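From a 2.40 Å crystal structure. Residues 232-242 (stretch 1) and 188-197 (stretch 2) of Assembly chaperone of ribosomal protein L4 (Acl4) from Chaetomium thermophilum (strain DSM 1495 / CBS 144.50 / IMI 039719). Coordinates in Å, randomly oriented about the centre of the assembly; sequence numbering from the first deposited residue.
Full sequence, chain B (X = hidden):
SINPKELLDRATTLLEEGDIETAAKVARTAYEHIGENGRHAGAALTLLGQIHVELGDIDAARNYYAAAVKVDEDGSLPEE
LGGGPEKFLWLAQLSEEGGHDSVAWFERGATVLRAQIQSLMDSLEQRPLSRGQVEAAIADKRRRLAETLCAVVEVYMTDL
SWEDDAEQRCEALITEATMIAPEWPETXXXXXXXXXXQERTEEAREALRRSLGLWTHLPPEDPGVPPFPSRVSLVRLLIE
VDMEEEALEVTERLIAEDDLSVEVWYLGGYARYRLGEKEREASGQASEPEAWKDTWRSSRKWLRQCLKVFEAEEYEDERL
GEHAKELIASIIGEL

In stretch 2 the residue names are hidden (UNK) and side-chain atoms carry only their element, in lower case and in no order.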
# COMPACT_ATOMS: atom_id res chain seq x y z
N VAL B 232 -3.84 -7.57 -0.42
CA VAL B 232 -3.75 -8.69 -1.35
C VAL B 232 -4.46 -9.88 -0.71
O VAL B 232 -5.31 -10.52 -1.35
CB VAL B 232 -2.29 -9.05 -1.67
CG1 VAL B 232 -2.21 -10.31 -2.53
CG2 VAL B 232 -1.60 -7.89 -2.37
N SER B 233 -4.13 -10.16 0.54
CA SER B 233 -4.77 -11.23 1.30
C SER B 233 -6.27 -11.03 1.32
O SER B 233 -7.05 -11.99 1.21
CB SER B 233 -4.22 -11.27 2.72
OG SER B 233 -5.07 -11.98 3.60
N LEU B 234 -6.68 -9.77 1.45
CA LEU B 234 -8.10 -9.43 1.47
C LEU B 234 -8.80 -9.87 0.18
O LEU B 234 -9.87 -10.47 0.22
CB LEU B 234 -8.29 -7.93 1.68
CG LEU B 234 -9.72 -7.42 1.59
CD1 LEU B 234 -10.57 -8.02 2.70
CD2 LEU B 234 -9.74 -5.91 1.63
N VAL B 235 -8.18 -9.57 -0.97
CA VAL B 235 -8.77 -9.92 -2.25
C VAL B 235 -9.01 -11.42 -2.38
O VAL B 235 -10.02 -11.84 -2.94
CB VAL B 235 -7.90 -9.43 -3.42
CG1 VAL B 235 -8.39 -9.98 -4.75
CG2 VAL B 235 -7.89 -7.91 -3.48
N ARG B 236 -8.08 -12.22 -1.86
CA ARG B 236 -8.19 -13.67 -1.91
C ARG B 236 -9.39 -14.11 -1.07
O ARG B 236 -10.14 -15.00 -1.48
CB ARG B 236 -6.90 -14.33 -1.40
CG ARG B 236 -5.70 -14.17 -2.34
CD ARG B 236 -4.38 -14.53 -1.64
NE ARG B 236 -4.31 -15.93 -1.21
CZ ARG B 236 -3.66 -16.91 -1.85
NH1 ARG B 236 -3.00 -16.67 -2.97
NH2 ARG B 236 -3.67 -18.14 -1.35
N LEU B 237 -9.57 -13.48 0.08
CA LEU B 237 -10.72 -13.75 0.94
C LEU B 237 -12.03 -13.36 0.26
O LEU B 237 -13.03 -14.05 0.41
CB LEU B 237 -10.60 -13.00 2.26
CG LEU B 237 -9.41 -13.37 3.17
CD1 LEU B 237 -9.42 -12.48 4.39
CD2 LEU B 237 -9.45 -14.82 3.58
N LEU B 238 -12.02 -12.25 -0.47
CA LEU B 238 -13.23 -11.74 -1.13
C LEU B 238 -13.70 -12.62 -2.29
O LEU B 238 -14.90 -12.81 -2.49
CB LEU B 238 -12.99 -10.32 -1.65
CG LEU B 238 -12.91 -9.20 -0.61
CD1 LEU B 238 -12.54 -7.90 -1.31
CD2 LEU B 238 -14.22 -9.04 0.14
N ILE B 239 -12.75 -13.13 -3.07
CA ILE B 239 -13.09 -14.02 -4.18
C ILE B 239 -13.55 -15.37 -3.62
O ILE B 239 -14.44 -16.00 -4.17
CB ILE B 239 -11.90 -14.21 -5.13
CG1 ILE B 239 -11.48 -12.87 -5.73
CG2 ILE B 239 -12.25 -15.16 -6.27
CD1 ILE B 239 -10.11 -12.89 -6.37
N GLU B 240 -12.93 -15.78 -2.52
CA GLU B 240 -13.26 -17.03 -1.86
C GLU B 240 -14.74 -17.10 -1.49
O GLU B 240 -15.40 -18.10 -1.78
CB GLU B 240 -12.40 -17.19 -0.60
CG GLU B 240 -12.58 -18.53 0.12
CD GLU B 240 -11.91 -19.69 -0.60
OE1 GLU B 240 -10.73 -19.54 -1.00
OE2 GLU B 240 -12.56 -20.75 -0.77
N VAL B 241 -15.25 -16.04 -0.87
CA VAL B 241 -16.63 -16.02 -0.38
C VAL B 241 -17.58 -15.22 -1.28
O VAL B 241 -18.58 -14.68 -0.81
CB VAL B 241 -16.71 -15.49 1.06
CG1 VAL B 241 -15.87 -16.35 2.00
CG2 VAL B 241 -16.24 -14.05 1.12
N ASP B 242 -17.24 -15.15 -2.57
CA ASP B 242 -18.16 -14.66 -3.60
C ASP B 242 -18.53 -13.18 -3.49
O ASP B 242 -19.68 -12.81 -3.74
CB ASP B 242 -19.44 -15.50 -3.63
CG ASP B 242 -19.16 -16.98 -3.81
OD1 ASP B 242 -18.96 -17.41 -4.97
OD2 ASP B 242 -19.14 -17.72 -2.79
N UNK B 188 -10.82 -8.10 11.67
CA UNK B 188 -12.04 -8.68 11.10
C UNK B 188 -11.74 -9.46 9.83
O UNK B 188 -12.43 -10.42 9.49
c UNK B 188 -15.20 -6.97 15.34
c UNK B 188 -14.32 -7.60 13.14
n UNK B 188 -13.73 -5.57 13.87
c UNK B 188 -13.07 -7.58 10.86
c UNK B 188 -13.16 -5.75 12.64
c UNK B 188 -15.82 -8.19 15.40
c UNK B 188 -14.45 -6.69 14.20
c UNK B 188 -13.50 -6.98 12.15
c UNK B 188 -15.71 -9.12 14.35
c UNK B 188 -14.96 -8.84 13.23
N UNK B 189 -10.68 -9.04 9.15
CA UNK B 189 -10.16 -9.79 8.02
C UNK B 189 -9.75 -11.18 8.49
O UNK B 189 -10.03 -12.19 7.83
n UNK B 189 -6.56 -8.71 4.96
c UNK B 189 -8.96 -9.04 7.45
c UNK B 189 -7.76 -8.35 5.38
o UNK B 189 -8.20 -7.20 5.24
c UNK B 189 -8.59 -9.42 6.05
N UNK B 190 -9.10 -11.23 9.64
CA UNK B 190 -8.57 -12.48 10.18
C UNK B 190 -9.70 -13.33 10.76
O UNK B 190 -9.62 -14.55 10.74
c UNK B 190 -6.91 -13.50 11.80
c UNK B 190 -7.50 -12.21 11.25
o UNK B 190 -6.45 -11.43 10.67
N UNK B 191 -10.73 -12.67 11.28
CA UNK B 191 -11.91 -13.38 11.75
C UNK B 191 -12.53 -14.12 10.56
O UNK B 191 -12.91 -15.28 10.67
c UNK B 191 -12.93 -12.40 12.40
c UNK B 191 -14.31 -13.04 12.53
c UNK B 191 -12.43 -11.95 13.76
N UNK B 192 -12.60 -13.44 9.42
CA UNK B 192 -13.18 -14.03 8.22
C UNK B 192 -12.35 -15.23 7.75
O UNK B 192 -12.91 -16.26 7.36
c UNK B 192 -13.27 -13.00 7.11
N UNK B 193 -11.03 -15.08 7.80
CA UNK B 193 -10.11 -16.14 7.41
C UNK B 193 -10.44 -17.42 8.15
O UNK B 193 -10.61 -18.47 7.53
n UNK B 193 -6.61 -15.45 6.48
c UNK B 193 -8.67 -15.72 7.71
o UNK B 193 -7.89 -17.23 6.02
c UNK B 193 -7.69 -16.20 6.67
N UNK B 194 -10.56 -17.31 9.47
CA UNK B 194 -10.93 -18.45 10.32
C UNK B 194 -12.29 -19.02 9.93
O UNK B 194 -12.43 -20.22 9.72
c UNK B 194 -10.95 -18.04 11.81
c UNK B 194 -11.46 -19.18 12.69
c UNK B 194 -9.56 -17.60 12.27
N UNK B 195 -13.29 -18.15 9.86
CA UNK B 195 -14.66 -18.55 9.54
C UNK B 195 -14.75 -19.38 8.25
O UNK B 195 -15.42 -20.42 8.23
n UNK B 195 -16.99 -16.67 12.91
c UNK B 195 -15.78 -16.59 10.75
n UNK B 195 -15.19 -17.66 13.96
n UNK B 195 -16.52 -16.19 15.10
c UNK B 195 -15.55 -17.31 9.42
c UNK B 195 -16.77 -17.34 11.63
c UNK B 195 -16.23 -16.84 13.99
N UNK B 196 -14.07 -18.93 7.20
CA UNK B 196 -14.04 -19.64 5.92
C UNK B 196 -13.61 -21.09 6.12
O UNK B 196 -14.26 -22.02 5.64
c UNK B 196 -13.07 -18.97 4.92
c UNK B 196 -12.54 -16.70 3.83
c UNK B 196 -13.59 -17.59 4.51
c UNK B 196 -12.89 -19.82 3.67
N UNK B 197 -12.51 -21.27 6.84
CA UNK B 197 -12.01 -22.61 7.12
C UNK B 197 -12.88 -23.37 8.13
O UNK B 197 -12.67 -24.55 8.36
c UNK B 197 -10.57 -22.54 7.61
o UNK B 197 -9.68 -22.39 6.52

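Position 188 carries one carbon followed by fused five- and six-membered rings holding eight carbons and one nitrogen. No other side chain has an indole, so this is Trp188. Its ring system lies out of reach of stretch 1, and its ring nitrogen is hydrogen-bonded elsewhere in the structure.

Position 189 has three carbons in a row, the third bearing one oxygen and one nitrogen. Its CB points toward stretch 1, and the chain lies among Ser233, Leu234 and Leu237. One oxygen and one nitrogen on the third carbon make a primary amide at the end of a three-carbon chain, so this is Gln189. Its CG lies 3.6 Å from Leu237 CD1, and its OE1 lies 3.6 Å from Leu234 CD1. The CG methylene gives Leu237 an apolar surface, while NE2 makes a hydrogen bond to a residue just outside one of the two stretches. Ser233 OG is 3.8 Å from Gln189 NE2, a contact but not a hydrogen bond.

At position 190 one carbon carries an oxygen and a carbon, which makes it Thr190. It points away from stretch 1, and its hydroxyl is hydrogen-bonded to a residue just outside one of the two stretches.

Position 191 shows three carbons, forked at the first: Val191. It does not reach stretch 1, and its compact apolar side chain is buried against other parts of the protein.

A single carbon at position 192 identifies Ala192. This CB points toward stretch 1, yet Ala192 CB stops 4.7 Å from Leu237 CD1, so the methyl fills little of the space between the helices.

Position 193 has two carbons, the second carrying one oxygen and one nitrogen, and the oxygen comes near Leu237. This short amide is Asn193. Its CA-to-CB bond points sideways, with chi1 at -143°, between the usual wells. Its OD1 comes within 3.8 Å of Leu237 CD2, and this oxygen is hydrogen-bonded elsewhere in the structure, so a polar group is satisfied even beside a leucine methyl.

Position 194 again has three carbons forked at the first, hence Val194, buried but out of reach of stretch 1.

Position 195 has three carbons, a nitrogen, then a carbon bearing two more nitrogens. This guanidinium is Arg195. It is partly exposed, as suits a charged group, and stays clear of stretch 1.

Position 196 has four carbons, forked at the first with one arm two carbons long, and points toward stretch 1 to meet Leu237, Glu240 and Val241. It is Ile196. Its CD1 packs 3.6 Å from Leu237 CD2, its CG1 3.6 Å from Val241 CG1, and its CG2 3.8 Å from Glu240 CG, so both arms are used.

Position 197, one carbon then one oxygen, is Ser197; its hydroxyl is hydrogen-bonded elsewhere in the structure.

The two helices cross at 40°, their axes 10.6 Å apart at closest approach. Leu237 lies at the centre, reaching Gln189, Asn193 and Ile196, residues spaced three or four apart and therefore on one face of their helix. No hydrogen bond crosses the contact; close packing of largely apolar surface, 380 Å² in all, joins the stretches.

Stretch 2, residues 188-197: WQTVANVRIS
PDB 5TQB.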